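Local coordinates for protein peptidoglycan-binding domain 1 (Burkholderia, PDB 5NM7) that probably breaks down bacterial cell walls as a modular phage endolysin, combining a putative peptidoglycan-binding domain with a lysozyme-like catalytic domain of the N-acetylmuramidase family, at residues Ala84-Val89 / Ala213-Val218; Asp90-Arg95 / Arg256-Tyr261; Ala96-Glu101 / Gly179-Met184. All blocks are in the same frame, centred on the assembly; numbering follows the deposited sequence.

Interaction 1 (Ala84-Val89 / Ala213-Val218); sequences ADRLQV and AFVRFV
Arg86 meets Val215 twice, once with the root of its side chain and once with its end. Its CB lies 3.7 Å from Val215 CG1. Bends at chi2 (-76°), which places CD, and at chi3 (-58°), which places NE, then fold the chain back so that the same methyl sits 3.9 Å above the plane of the guanidinium, over its centre. The rim of the group has a different neighbour: Arg216 CG approaches NH2 near the guanidinium plane. The two arginine heads are turned 61° apart, with Arg86 NH2 only 4.6 Å from Arg216 NE. Glu212, one turn before Arg216 on helix 207-219, forms salt bridges with both, OE1 with Arg86 NH1 and OE2 with Arg216 NE, which would be expected to offset the repulsion. A bound glycine touches both Arg86 and Val215, so this end of the contact forms part of a ligand pocket. Leu87 carries the buried half. One branch, CD2, reaches helix 207-219 at 3.8 Å from Val215 O and wedges between two valine methyls, Val215 CG1 and Val218 CG1, while Leu225 of helix 222-229 touches both Leu87 and Val218. Immediately beyond, helix 77-87 ends in a Schellman motif, the C-terminal cap in which a residue of positive phi breaks the helical path. Gln88 supplies it: Val89 N donates to Ala84 O at 3.1 Å, and the inner bond, from Gln88 N to Asp85 O, is long and weak. The side chain of Gln88 curls back over the helix end, where NE2 donates in the carbonyl plane to a lone pair of Asp85 O at 2.8 Å. Val89 then leaves the turn and packs against Val94 of the next helix.

Interaction 2 (Asp90-Arg95 / Arg256-Tyr261); sequences DLAAVR and RAFDRY
Arg95 lays the aliphatic part of its side chain over one face of Tyr261. Its CB stands 3.5 Å from the ring centroid and 10° off the normal, a CH-pi contact, and the extended chain carries CD to 3.5 Å from Tyr261 CD1. Beside this pair, Ala92 CB touches Tyr261 CB at 3.7 Å and also meets CE1 of Phe258. The Phe258 ring presents its edge to the backbone of the other helix, with CD1 3.6 Å from Ala93 N. The small residues at 92 and 93 illustrate how alanines let helices approach closely: the CA atoms of Ala92 and Tyr261 are 5.0 Å apart, and the axes of 91-95 and 256-261 come within 8.1 Å, with an angle of 133° between their directions. The second shell fixes the polar ends. Arg95 NH1 forms a salt bridge with Asp77 OD1, Tyr261 OH is hydrogen-bonded to Glu99, and Asp90, at the N-cap position, pairs with Lys231. Helix 91-101 thus lies between two helices, with Val94 resting on Leu80 and Ala84 of helix 77-87 while Ala92 points at helix 250-265 and Ala93 borders it.

Interaction 3 (Ala96-Glu101 / Gly179-Met184); sequences AVNEVE and GAFQIM
A single water is held between two backbone carbonyls, donating to Glu101 O at 2.8 Å and to Phe181 O at 3.2 Å, and so ties the last turn of helix 91-101 to the turn at 179-182. Next to this polar link the aromatic side chain of Phe181 reaches toward the helix and meets it with its edge. Asn98 OD1 lies near the ring plane, 3.3 Å from Phe181 CZ, so that an amide oxygen faces the slightly positive C-H rim; the amide and ring planes are 40° apart. With CG of Asn98 anti to the backbone N (chi1 -172°), the amide is carried to the side where the ring arrives. Val97 O also sits near the ring plane, more distantly, at 4.4 Å from Phe181 CE1. The ring is steadied by other parts of the domain: Phe214 and Leu211 of helix 207-219 touch it, as does Tyr240 of helix 233-241. Glu101 CB comes near the same ring, but its carboxylate leads away to a hydrogen bond between OE2 and Asn241.

What presents Phe181 in this way is the turn that carries it. Gly179 O accepts two donors from Gln182, the backbone N at 3.0 Å and the side-chain NE2 at 2.8 Å. The second bond is nearly straight (174°), lies in the Gln182 amide plane and uses a lone pair of the carbonyl oxygen. Together they brace a type I turn from both backbone and side chain. Gln182 then takes positive phi, and with Ile183 it faces Trp178 in a G1 beta bulge. A type I turn followed by a G1 bulge is a classic hairpin connection, here joining strands 176-178 and 183-184 of the small antiparallel sheet.

The three contacts show how consecutive pieces of chain can gather distant ones. Their first segments run without a gap from 84 to 101, through the end of helix 77-87 and all of helix 91-101, and their partners follow in the order 179-184, 213-218 and 256-261. Interactions 2 and 3 share helix 91-101. The centres of interactions 1 and 2 lie about 15 Å apart, those of interactions 1 and 3 about 12 Å, and those of interactions 2 and 3 about 14 Å. Ala96 CB packs on Phe258 N between interactions 3 and 2, Val97 CG1 on Phe214 CZ between 3 and 1. Helix 91-101 links the hairpin, helix 207-219 and helix 250-265 within the lysozyme-like part.

Interaction 1 (Ala84-Val89 / Ala213-Val218)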
ATOM      1  N   ALA A  84       5.545  -1.768 -13.169  1.00 18.80           N
ATOM      2  CA  ALA A  84       4.844  -2.093 -14.420  1.00 20.41           C
ATOM      3  C   ALA A  84       5.736  -2.887 -15.370  1.00 21.64           C
ATOM      4  O   ALA A  84       5.320  -3.879 -15.972  1.00 22.20           O
ATOM      5  CB  ALA A  84       4.337  -0.830 -15.110  1.00 21.38           C
ATOM      6  N   ASP A  85       6.987  -2.464 -15.476  1.00 22.30           N
ATOM      7  CA  ASP A  85       7.978  -3.214 -16.259  1.00 23.50           C
ATOM      8  C   ASP A  85       8.236  -4.606 -15.722  1.00 23.10           C
ATOM      9  O   ASP A  85       8.290  -5.576 -16.506  1.00 26.04           O
ATOM     10  CB  ASP A  85       9.273  -2.439 -16.355  1.00 27.12           C
ATOM     11  CG  ASP A  85       9.113  -1.105 -17.105  1.00 31.08           C
ATOM     12  OD1 ASP A  85       8.118  -0.922 -17.840  1.00 36.96           O
ATOM     13  OD2 ASP A  85       9.993  -0.254 -16.962  1.00 35.84           O
ATOM     14  N   ARG A  86       8.406  -4.728 -14.403  1.00 20.05           N
ATOM     15  CA  ARG A  86       8.602  -6.024 -13.789  1.00 21.97           C
ATOM     16  C   ARG A  86       7.466  -6.999 -14.042  1.00 21.93           C
ATOM     17  O   ARG A  86       7.696  -8.214 -14.200  1.00 22.74           O
ATOM     18  CB  ARG A  86       8.836  -5.905 -12.276  1.00 24.31           C
ATOM     19  CG  ARG A  86      10.160  -5.318 -11.896  1.00 28.51           C
ATOM     20  CD  ARG A  86      11.257  -6.359 -12.098  1.00 29.77           C
ATOM     21  NE  ARG A  86      10.997  -7.562 -11.324  1.00 34.57           N
ATOM     22  CZ  ARG A  86      11.140  -7.618 -10.019  1.00 30.19           C
ATOM     23  NH1 ARG A  86      11.575  -6.546  -9.387  1.00 35.13           N
ATOM     24  NH2 ARG A  86      10.895  -8.738  -9.356  1.00 27.74           N
ATOM     25  N   LEU A  87       6.240  -6.486 -13.982  1.00 20.92           N
ATOM     26  CA  LEU A  87       5.039  -7.300 -14.114  1.00 20.72           C
ATOM     27  C   LEU A  87       4.576  -7.501 -15.545  1.00 21.46           C
ATOM     28  O   LEU A  87       3.758  -8.389 -15.785  1.00 21.28           O
ATOM     29  CB  LEU A  87       3.887  -6.670 -13.308  1.00 18.88           C
ATOM     30  CG  LEU A  87       4.092  -6.637 -11.791  1.00 17.71           C
ATOM     31  CD1 LEU A  87       3.125  -5.664 -11.175  1.00 17.44           C
ATOM     32  CD2 LEU A  87       3.889  -7.996 -11.201  1.00 19.72           C
ATOM     33  N   GLN A  88       5.076  -6.673 -16.469  1.00 22.01           N
ATOM     34  CA  GLN A  88       4.553  -6.583 -17.839  1.00 24.08           C
ATOM     35  C   GLN A  88       3.050  -6.297 -17.805  1.00 24.85           C
ATOM     36  O   GLN A  88       2.229  -6.971 -18.434  1.00 22.95           O
ATOM     37  CB  GLN A  88       4.899  -7.848 -18.663  1.00 27.96           C
ATOM     38  CG  GLN A  88       6.389  -8.056 -18.840  1.00 35.86           C
ATOM     39  CD  GLN A  88       7.003  -7.043 -19.776  1.00 36.66           C
ATOM     40  OE1 GLN A  88       6.607  -6.950 -20.951  1.00 44.18           O
ATOM     41  NE2 GLN A  88       7.876  -6.181 -19.233  1.00 46.59           N
ATOM     42  N   VAL A  89       2.702  -5.299 -16.995  1.00 23.09           N
ATOM     43  CA  VAL A  89       1.332  -4.849 -16.806  1.00 23.41           C
ATOM     44  C   VAL A  89       1.323  -3.376 -17.222  1.00 25.85           C
ATOM     45  O   VAL A  89       2.298  -2.651 -17.040  1.00 22.85           O
ATOM     46  CB  VAL A  89       0.914  -5.062 -15.328  1.00 25.35           C
ATOM     47  CG1 VAL A  89      -0.385  -4.338 -14.985  1.00 26.39           C
ATOM     48  CG2 VAL A  89       0.783  -6.550 -14.992  1.00 24.92           C
ATOM     49  N   ALA A 213       8.049  -6.417  -2.837  1.00 16.74           N
ATOM     50  CA  ALA A 213       7.436  -7.600  -2.283  1.00 16.29           C
ATOM     51  C   ALA A 213       6.120  -7.915  -2.941  1.00 15.97           C
ATOM     52  O   ALA A 213       5.846  -9.100  -3.315  1.00 17.09           O
ATOM     53  CB  ALA A 213       7.267  -7.521  -0.791  1.00 17.50           C
ATOM     54  N   PHE A 214       5.316  -6.886  -3.129  1.00 15.39           N
ATOM     55  CA  PHE A 214       4.047  -7.063  -3.866  1.00 15.74           C
ATOM     56  C   PHE A 214       4.284  -7.575  -5.278  1.00 16.06           C
ATOM     57  O   PHE A 214       3.620  -8.516  -5.703  1.00 16.06           O
ATOM     58  CB  PHE A 214       3.223  -5.769  -3.881  1.00 15.39           C
ATOM     59  CG  PHE A 214       2.068  -5.767  -4.854  1.00 15.55           C
ATOM     60  CD1 PHE A 214       0.834  -6.251  -4.472  1.00 16.59           C
ATOM     61  CD2 PHE A 214       2.223  -5.283  -6.133  1.00 16.67           C
ATOM     62  CE1 PHE A 214      -0.217  -6.271  -5.345  1.00 17.41           C
ATOM     63  CE2 PHE A 214       1.162  -5.310  -7.027  1.00 16.49           C
ATOM     64  CZ  PHE A 214      -0.053  -5.792  -6.618  1.00 16.73           C
ATOM     65  N   VAL A 215       5.222  -6.968  -5.983  1.00 15.46           N
ATOM     66  CA  VAL A 215       5.547  -7.399  -7.357  1.00 16.11           C
ATOM     67  C   VAL A 215       5.926  -8.878  -7.351  1.00 16.87           C
ATOM     68  O   VAL A 215       5.407  -9.678  -8.154  1.00 17.21           O
ATOM     69  CB  VAL A 215       6.669  -6.543  -7.944  1.00 16.63           C
ATOM     70  CG1 VAL A 215       7.254  -7.150  -9.201  1.00 17.48           C
ATOM     71  CG2 VAL A 215       6.141  -5.143  -8.231  1.00 16.00           C
ATOM     72  N   ARG A 216       6.830  -9.254  -6.451  1.00 16.11           N
ATOM     73  CA  ARG A 216       7.228 -10.676  -6.372  1.00 15.77           C
ATOM     74  C   ARG A 216       6.061 -11.586  -6.038  1.00 16.94           C
ATOM     75  O   ARG A 216       5.978 -12.699  -6.578  1.00 16.91           O
ATOM     76  CB  ARG A 216       8.374 -10.873  -5.398  1.00 17.28           C
ATOM     77  CG  ARG A 216       9.655 -10.143  -5.804  1.00 17.36           C
ATOM     78  CD  ARG A 216      10.674 -10.324  -4.696  1.00 18.94           C
ATOM     79  NE  ARG A 216      11.926  -9.613  -4.950  1.00 20.36           N
ATOM     80  CZ  ARG A 216      13.095  -9.903  -4.355  1.00 21.77           C
ATOM     81  NH1 ARG A 216      13.194 -10.910  -3.500  1.00 21.52           N
ATOM     82  NH2 ARG A 216      14.179  -9.169  -4.644  1.00 21.75           N
ATOM     83  N   PHE A 217       5.182 -11.137  -5.141  1.00 16.61           N
ATOM     84  CA  PHE A 217       4.016 -11.879  -4.707  1.00 16.48           C
ATOM     85  C   PHE A 217       3.110 -12.180  -5.880  1.00 16.33           C
ATOM     86  O   PHE A 217       2.669 -13.325  -6.063  1.00 16.89           O
ATOM     87  CB  PHE A 217       3.258 -11.102  -3.653  1.00 17.10           C
ATOM     88  CG  PHE A 217       2.028 -11.777  -3.157  1.00 17.71           C
ATOM     89  CD1 PHE A 217       0.790 -11.348  -3.585  1.00 20.44           C
ATOM     90  CD2 PHE A 217       2.084 -12.798  -2.215  1.00 19.56           C
ATOM     91  CE1 PHE A 217      -0.343 -11.955  -3.095  1.00 21.64           C
ATOM     92  CE2 PHE A 217       0.952 -13.418  -1.727  1.00 22.20           C
ATOM     93  CZ  PHE A 217      -0.290 -12.987  -2.180  1.00 21.87           C
ATOM     94  N   VAL A 218       2.896 -11.165  -6.696  1.00 15.66           N
ATOM     95  CA  VAL A 218       2.046 -11.313  -7.880  1.00 17.30           C
ATOM     96  C   VAL A 218       2.731 -12.214  -8.907  1.00 17.55           C
ATOM     97  O   VAL A 218       2.080 -13.103  -9.482  1.00 16.45           O
ATOM     98  CB  VAL A 218       1.645  -9.977  -8.474  1.00 17.72           C
ATOM     99  CG1 VAL A 218       0.812 -10.169  -9.724  1.00 18.59           C
ATOM    100  CG2 VAL A 218       0.810  -9.191  -7.453  1.00 18.99           C
TER

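Interaction 2 (Asp90-Arg95 / Arg256-Tyr261)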
ATOM      1  N   ASP A  90       0.213  -2.955 -17.820  1.00 25.86           N
ATOM      2  CA  ASP A  90       0.004  -1.597 -18.248  1.00 27.42           C
ATOM      3  C   ASP A  90       0.201  -0.683 -17.008  1.00 23.73           C
ATOM      4  O   ASP A  90      -0.234  -1.010 -15.906  1.00 23.05           O
ATOM      5  CB  ASP A  90      -1.405  -1.486 -18.890  1.00 31.58           C
ATOM      6  CG  ASP A  90      -1.489  -2.124 -20.328  1.00 38.71           C
ATOM      7  OD1 ASP A  90      -0.457  -2.377 -21.000  1.00 45.99           O
ATOM      8  OD2 ASP A  90      -2.619  -2.353 -20.800  1.00 42.07           O
ATOM      9  N   LEU A  91       0.922   0.406 -17.188  1.00 24.35           N
ATOM     10  CA  LEU A  91       1.242   1.313 -16.074  1.00 25.57           C
ATOM     11  C   LEU A  91      -0.035   1.786 -15.375  1.00 24.29           C
ATOM     12  O   LEU A  91      -0.088   1.827 -14.131  1.00 23.16           O
ATOM     13  CB  LEU A  91       2.051   2.518 -16.551  1.00 27.14           C
ATOM     14  CG  LEU A  91       2.290   3.603 -15.484  1.00 26.41           C
ATOM     15  CD1 LEU A  91       3.066   3.046 -14.291  1.00 26.62           C
ATOM     16  CD2 LEU A  91       2.997   4.809 -16.079  1.00 30.12           C
ATOM     17  N   ALA A  92      -1.076   2.085 -16.160  1.00 22.80           N
ATOM     18  CA  ALA A  92      -2.353   2.507 -15.592  1.00 20.06           C
ATOM     19  C   ALA A  92      -2.928   1.456 -14.649  1.00 17.97           C
ATOM     20  O   ALA A  92      -3.572   1.781 -13.651  1.00 17.19           O
ATOM     21  CB  ALA A  92      -3.354   2.836 -16.688  1.00 20.60           C
ATOM     22  N   ALA A  93      -2.728   0.167 -14.976  1.00 19.21           N
ATOM     23  CA  ALA A  93      -3.180  -0.891 -14.096  1.00 18.90           C
ATOM     24  C   ALA A  93      -2.409  -0.937 -12.786  1.00 18.45           C
ATOM     25  O   ALA A  93      -2.995  -1.179 -11.714  1.00 18.71           O
ATOM     26  CB  ALA A  93      -3.136  -2.266 -14.791  1.00 21.16           C
ATOM     27  N   VAL A  94      -1.110  -0.696 -12.864  1.00 18.69           N
ATOM     28  CA  VAL A  94      -0.252  -0.627 -11.662  1.00 19.23           C
ATOM     29  C   VAL A  94      -0.613   0.570 -10.801  1.00 16.83           C
ATOM     30  O   VAL A  94      -0.728   0.441  -9.596  1.00 16.95           O
ATOM     31  CB  VAL A  94       1.241  -0.602 -12.021  1.00 21.40           C
ATOM     32  CG1 VAL A  94       2.102  -0.338 -10.798  1.00 21.95           C
ATOM     33  CG2 VAL A  94       1.632  -1.942 -12.647  1.00 23.45           C
ATOM     34  N   ARG A  95      -0.838   1.708 -11.436  1.00 16.93           N
ATOM     35  CA  ARG A  95      -1.324   2.870 -10.715  1.00 18.95           C
ATOM     36  C   ARG A  95      -2.650   2.627 -10.032  1.00 18.51           C
ATOM     37  O   ARG A  95      -2.836   3.004  -8.868  1.00 18.00           O
ATOM     38  CB  ARG A  95      -1.474   4.056 -11.655  1.00 19.93           C
ATOM     39  CG  ARG A  95      -0.171   4.589 -12.198  1.00 23.26           C
ATOM     40  CD  ARG A  95      -0.493   5.913 -12.892  1.00 25.35           C
ATOM     41  NE  ARG A  95       0.671   6.574 -13.458  1.00 32.56           N
ATOM     42  CZ  ARG A  95       1.613   7.243 -12.774  1.00 34.14           C
ATOM     43  NH1 ARG A  95       1.584   7.347 -11.436  1.00 35.75           N
ATOM     44  NH2 ARG A  95       2.603   7.821 -13.443  1.00 35.25           N
ATOM     45  N   ARG A 256     -12.594   1.394 -11.927  1.00 23.35           N
ATOM     46  CA  ARG A 256     -12.758   2.828 -12.123  1.00 24.15           C
ATOM     47  C   ARG A 256     -11.476   3.640 -11.970  1.00 22.71           C
ATOM     48  O   ARG A 256     -11.250   4.589 -12.713  1.00 22.17           O
ATOM     49  CB  ARG A 256     -13.959   3.322 -11.277  1.00 26.42           C
ATOM     50  CG  ARG A 256     -15.179   2.442 -11.604  1.00 29.92           C
ATOM     51  CD  ARG A 256     -16.511   3.129 -11.629  1.00 32.33           C
ATOM     52  NE  ARG A 256     -17.559   2.147 -11.965  1.00 36.06           N
ATOM     53  CZ  ARG A 256     -18.839   2.214 -11.593  1.00 38.77           C
ATOM     54  NH1 ARG A 256     -19.294   3.217 -10.843  1.00 38.04           N
ATOM     55  NH2 ARG A 256     -19.670   1.253 -11.966  1.00 40.54           N
ATOM     56  N   ALA A 257     -10.552   3.218 -11.099  1.00 23.04           N
ATOM     57  CA  ALA A 257      -9.231   3.810 -11.052  1.00 22.52           C
ATOM     58  C   ALA A 257      -8.442   3.635 -12.345  1.00 22.43           C
ATOM     59  O   ALA A 257      -7.797   4.565 -12.823  1.00 21.04           O
ATOM     60  CB  ALA A 257      -8.414   3.250  -9.874  1.00 22.32           C
ATOM     61  N   PHE A 258      -8.474   2.413 -12.860  1.00 22.68           N
ATOM     62  CA  PHE A 258      -7.809   2.075 -14.109  1.00 21.36           C
ATOM     63  C   PHE A 258      -8.331   2.952 -15.252  1.00 22.87           C
ATOM     64  O   PHE A 258      -7.529   3.504 -16.011  1.00 22.00           O
ATOM     65  CB  PHE A 258      -8.043   0.604 -14.467  1.00 22.20           C
ATOM     66  CG  PHE A 258      -7.555   0.257 -15.855  1.00 22.44           C
ATOM     67  CD1 PHE A 258      -6.189   0.153 -16.133  1.00 22.66           C
ATOM     68  CD2 PHE A 258      -8.461   0.084 -16.887  1.00 23.61           C
ATOM     69  CE1 PHE A 258      -5.729  -0.140 -17.413  1.00 22.64           C
ATOM     70  CE2 PHE A 258      -8.010  -0.178 -18.177  1.00 24.91           C
ATOM     71  CZ  PHE A 258      -6.650  -0.293 -18.442  1.00 24.64           C
ATOM     72  N   ASP A 259      -9.655   3.105 -15.324  1.00 24.43           N
ATOM     73  CA  ASP A 259     -10.247   3.993 -16.350  1.00 26.22           C
ATOM     74  C   ASP A 259      -9.679   5.400 -16.187  1.00 25.66           C
ATOM     75  O   ASP A 259      -9.266   6.006 -17.155  1.00 23.06           O
ATOM     76  CB  ASP A 259     -11.776   4.028 -16.272  1.00 26.97           C
ATOM     77  CG  ASP A 259     -12.445   2.700 -16.693  1.00 30.58           C
ATOM     78  OD1 ASP A 259     -11.802   1.858 -17.370  1.00 34.38           O
ATOM     79  OD2 ASP A 259     -13.624   2.484 -16.305  1.00 31.99           O
ATOM     80  N   ARG A 260      -9.647   5.914 -14.957  1.00 25.56           N
ATOM     81  CA  ARG A 260      -9.075   7.254 -14.710  1.00 27.95           C
ATOM     82  C   ARG A 260      -7.645   7.408 -15.195  1.00 25.05           C
ATOM     83  O   ARG A 260      -7.296   8.392 -15.850  1.00 26.19           O
ATOM     84  CB  ARG A 260      -9.103   7.632 -13.222  1.00 33.34           C
ATOM     85  CG  ARG A 260     -10.293   8.423 -12.769  1.00 39.25           C
ATOM     86  CD  ARG A 260     -10.082   8.989 -11.369  1.00 40.59           C
ATOM     87  NE  ARG A 260      -9.677   8.032 -10.335  1.00 44.62           N
ATOM     88  CZ  ARG A 260     -10.485   7.190  -9.677  1.00 46.36           C
ATOM     89  NH1 ARG A 260     -11.802   7.111  -9.934  1.00 46.02           N
ATOM     90  NH2 ARG A 260      -9.962   6.386  -8.755  1.00 43.05           N
ATOM     91  N   TYR A 261      -6.799   6.443 -14.842  1.00 23.62           N
ATOM     92  CA  TYR A 261      -5.403   6.484 -15.216  1.00 24.18           C
ATOM     93  C   TYR A 261      -5.167   6.270 -16.701  1.00 25.62           C
ATOM     94  O   TYR A 261      -4.214   6.823 -17.252  1.00 26.44           O
ATOM     95  CB  TYR A 261      -4.554   5.495 -14.394  1.00 25.43           C
ATOM     96  CG  TYR A 261      -4.399   5.903 -12.942  1.00 23.88           C
ATOM     97  CD1 TYR A 261      -3.735   7.093 -12.607  1.00 24.66           C
ATOM     98  CD2 TYR A 261      -4.891   5.112 -11.924  1.00 25.04           C
ATOM     99  CE1 TYR A 261      -3.577   7.478 -11.283  1.00 24.02           C
ATOM    100  CE2 TYR A 261      -4.737   5.479 -10.606  1.00 24.11           C
ATOM    101  CZ  TYR A 261      -4.083   6.667 -10.296  1.00 24.91           C
ATOM    102  OH  TYR A 261      -3.955   7.015  -8.972  1.00 26.48           O
TER

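Interaction 3 (Ala96-Glu101 / Gly179-Met184)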
ATOM      1  N   ALA A  96      -3.587   1.949 -10.717  1.00 16.99           N
ATOM      2  CA  ALA A  96      -4.854   1.567 -10.106  1.00 16.10           C
ATOM      3  C   ALA A  96      -4.706   0.633  -8.930  1.00 15.53           C
ATOM      4  O   ALA A  96      -5.289   0.824  -7.913  1.00 15.62           O
ATOM      5  CB  ALA A  96      -5.773   0.944 -11.148  1.00 16.98           C
ATOM      6  N   VAL A  97      -3.869  -0.399  -9.057  1.00 16.34           N
ATOM      7  CA  VAL A  97      -3.599  -1.305  -7.939  1.00 17.71           C
ATOM      8  C   VAL A  97      -2.975  -0.601  -6.760  1.00 17.09           C
ATOM      9  O   VAL A  97      -3.348  -0.832  -5.612  1.00 16.60           O
ATOM     10  CB  VAL A  97      -2.698  -2.466  -8.357  1.00 20.81           C
ATOM     11  CG1 VAL A  97      -2.267  -3.288  -7.149  1.00 22.82           C
ATOM     12  CG2 VAL A  97      -3.496  -3.362  -9.268  1.00 22.31           C
ATOM     13  N   ASN A  98      -2.005   0.238  -7.042  1.00 17.46           N
ATOM     14  CA  ASN A  98      -1.365   1.012  -5.988  1.00 18.93           C
ATOM     15  C   ASN A  98      -2.361   1.897  -5.265  1.00 19.70           C
ATOM     16  O   ASN A  98      -2.393   1.937  -4.038  1.00 19.55           O
ATOM     17  CB  ASN A  98      -0.246   1.846  -6.549  1.00 19.26           C
ATOM     18  CG  ASN A  98       0.559   2.506  -5.463  1.00 19.17           C
ATOM     19  OD1 ASN A  98       1.111   1.836  -4.587  1.00 17.78           O
ATOM     20  ND2 ASN A  98       0.611   3.822  -5.493  1.00 21.18           N
ATOM     21  N   GLU A  99      -3.196   2.601  -6.014  1.00 18.16           N
ATOM     22  CA  GLU A  99      -4.215   3.446  -5.384  1.00 18.68           C
ATOM     23  C   GLU A  99      -5.189   2.697  -4.507  1.00 18.68           C
ATOM     24  O   GLU A  99      -5.521   3.141  -3.397  1.00 20.70           O
ATOM     25  CB  GLU A  99      -4.981   4.246  -6.463  1.00 20.01           C
ATOM     26  CG  GLU A  99      -6.019   5.216  -5.897  1.00 22.81           C
ATOM     27  CD  GLU A  99      -6.738   6.025  -6.963  1.00 22.34           C
ATOM     28  OE1 GLU A  99      -6.141   6.341  -7.983  1.00 25.55           O
ATOM     29  OE2 GLU A  99      -7.923   6.297  -6.749  1.00 26.94           O
ATOM     30  N   VAL A 100      -5.684   1.570  -4.995  1.00 16.87           N
ATOM     31  CA  VAL A 100      -6.742   0.869  -4.314  1.00 18.61           C
ATOM     32  C   VAL A 100      -6.223  -0.072  -3.235  1.00 18.52           C
ATOM     33  O   VAL A 100      -6.834  -0.183  -2.156  1.00 19.32           O
ATOM     34  CB  VAL A 100      -7.598   0.109  -5.335  1.00 18.03           C
ATOM     35  CG1 VAL A 100      -8.639  -0.716  -4.623  1.00 18.40           C
ATOM     36  CG2 VAL A 100      -8.224   1.117  -6.300  1.00 19.51           C
ATOM     37  N   GLU A 101      -5.121  -0.768  -3.520  1.00 17.18           N
ATOM     38  CA  GLU A 101      -4.666  -1.868  -2.673  1.00 16.33           C
ATOM     39  C   GLU A 101      -3.615  -1.474  -1.653  1.00 17.50           C
ATOM     40  O   GLU A 101      -3.483  -2.154  -0.657  1.00 18.48           O
ATOM     41  CB  GLU A 101      -4.108  -3.003  -3.495  1.00 18.19           C
ATOM     42  CG  GLU A 101      -5.124  -3.598  -4.441  1.00 17.44           C
ATOM     43  CD  GLU A 101      -6.187  -4.423  -3.748  1.00 19.17           C
ATOM     44  OE1 GLU A 101      -6.241  -4.496  -2.509  1.00 18.22           O
ATOM     45  OE2 GLU A 101      -7.018  -5.063  -4.480  1.00 16.17           O
ATOM     46  N   GLY A 179       4.243  -3.836   5.479  1.00 15.69           N
ATOM     47  CA  GLY A 179       4.340  -2.727   4.558  1.00 16.51           C
ATOM     48  C   GLY A 179       3.031  -2.388   3.863  1.00 15.19           C
ATOM     49  O   GLY A 179       1.961  -2.842   4.256  1.00 16.13           O
ATOM     50  N   ALA A 180       3.172  -1.530   2.853  1.00 15.77           N
ATOM     51  CA  ALA A 180       2.061  -0.868   2.194  1.00 15.11           C
ATOM     52  C   ALA A 180       1.106  -1.872   1.561  1.00 14.44           C
ATOM     53  O   ALA A 180      -0.103  -1.621   1.515  1.00 15.32           O
ATOM     54  CB  ALA A 180       2.575   0.078   1.125  1.00 15.80           C
ATOM     55  N   PHE A 181       1.639  -3.037   1.130  1.00 14.48           N
ATOM     56  CA  PHE A 181       0.794  -4.103   0.553  1.00 15.08           C
ATOM     57  C   PHE A 181       0.529  -5.290   1.454  1.00 16.24           C
ATOM     58  O   PHE A 181      -0.072  -6.266   1.042  1.00 17.62           O
ATOM     59  CB  PHE A 181       1.395  -4.537  -0.795  1.00 15.10           C
ATOM     60  CG  PHE A 181       1.362  -3.452  -1.792  1.00 14.85           C
ATOM     61  CD1 PHE A 181       0.230  -3.234  -2.578  1.00 16.40           C
ATOM     62  CD2 PHE A 181       2.396  -2.568  -1.896  1.00 16.09           C
ATOM     63  CE1 PHE A 181       0.181  -2.178  -3.449  1.00 16.58           C
ATOM     64  CE2 PHE A 181       2.349  -1.534  -2.804  1.00 16.32           C
ATOM     65  CZ  PHE A 181       1.224  -1.316  -3.560  1.00 16.91           C
ATOM     66  N   GLN A 182       0.972  -5.207   2.711  1.00 14.95           N
ATOM     67  CA  GLN A 182       0.658  -6.195   3.715  1.00 15.50           C
ATOM     68  C   GLN A 182       0.945  -7.626   3.243  1.00 15.25           C
ATOM     69  O   GLN A 182       0.062  -8.502   3.271  1.00 16.56           O
ATOM     70  CB  GLN A 182      -0.765  -5.982   4.236  1.00 17.22           C
ATOM     71  CG  GLN A 182      -0.882  -4.707   5.051  1.00 17.56           C
ATOM     72  CD  GLN A 182      -0.165  -4.830   6.391  1.00 17.99           C
ATOM     73  OE1 GLN A 182      -0.671  -5.499   7.286  1.00 18.76           O
ATOM     74  NE2 GLN A 182       1.003  -4.248   6.509  1.00 18.15           N
ATOM     75  N   ILE A 183       2.169  -7.813   2.772  1.00 15.70           N
ATOM     76  CA  ILE A 183       2.616  -9.134   2.314  1.00 16.18           C
ATOM     77  C   ILE A 183       2.981  -9.959   3.539  1.00 17.53           C
ATOM     78  O   ILE A 183       3.767  -9.504   4.401  1.00 16.94           O
ATOM     79  CB  ILE A 183       3.756  -9.013   1.320  1.00 16.69           C
ATOM     80  CG1 ILE A 183       3.364  -8.144   0.116  1.00 16.65           C
ATOM     81  CG2 ILE A 183       4.231 -10.400   0.884  1.00 17.06           C
ATOM     82  CD1 ILE A 183       2.170  -8.624  -0.680  1.00 17.72           C
ATOM     83  N   MET A 184       2.412 -11.169   3.638  1.00 16.82           N
ATOM     84  CA  MET A 184       2.751 -12.058   4.728  1.00 18.21           C
ATOM     85  C   MET A 184       4.199 -12.511   4.676  1.00 17.89           C
ATOM     86  O   MET A 184       4.716 -12.914   3.637  1.00 17.84           O
ATOM     87  CB  MET A 184       1.843 -13.256   4.755  1.00 19.02           C
ATOM     88  CG  MET A 184       0.399 -12.949   5.100  1.00 20.49           C
ATOM     89  SD  MET A 184       0.162 -12.299   6.759  1.00 22.91           S
ATOM     90  CE  MET A 184       0.858 -13.554   7.820  1.00 21.82           C
TER
HETATM   91  O   HOH W   1      -2.662  -4.753  -0.186  1.00 21.26           O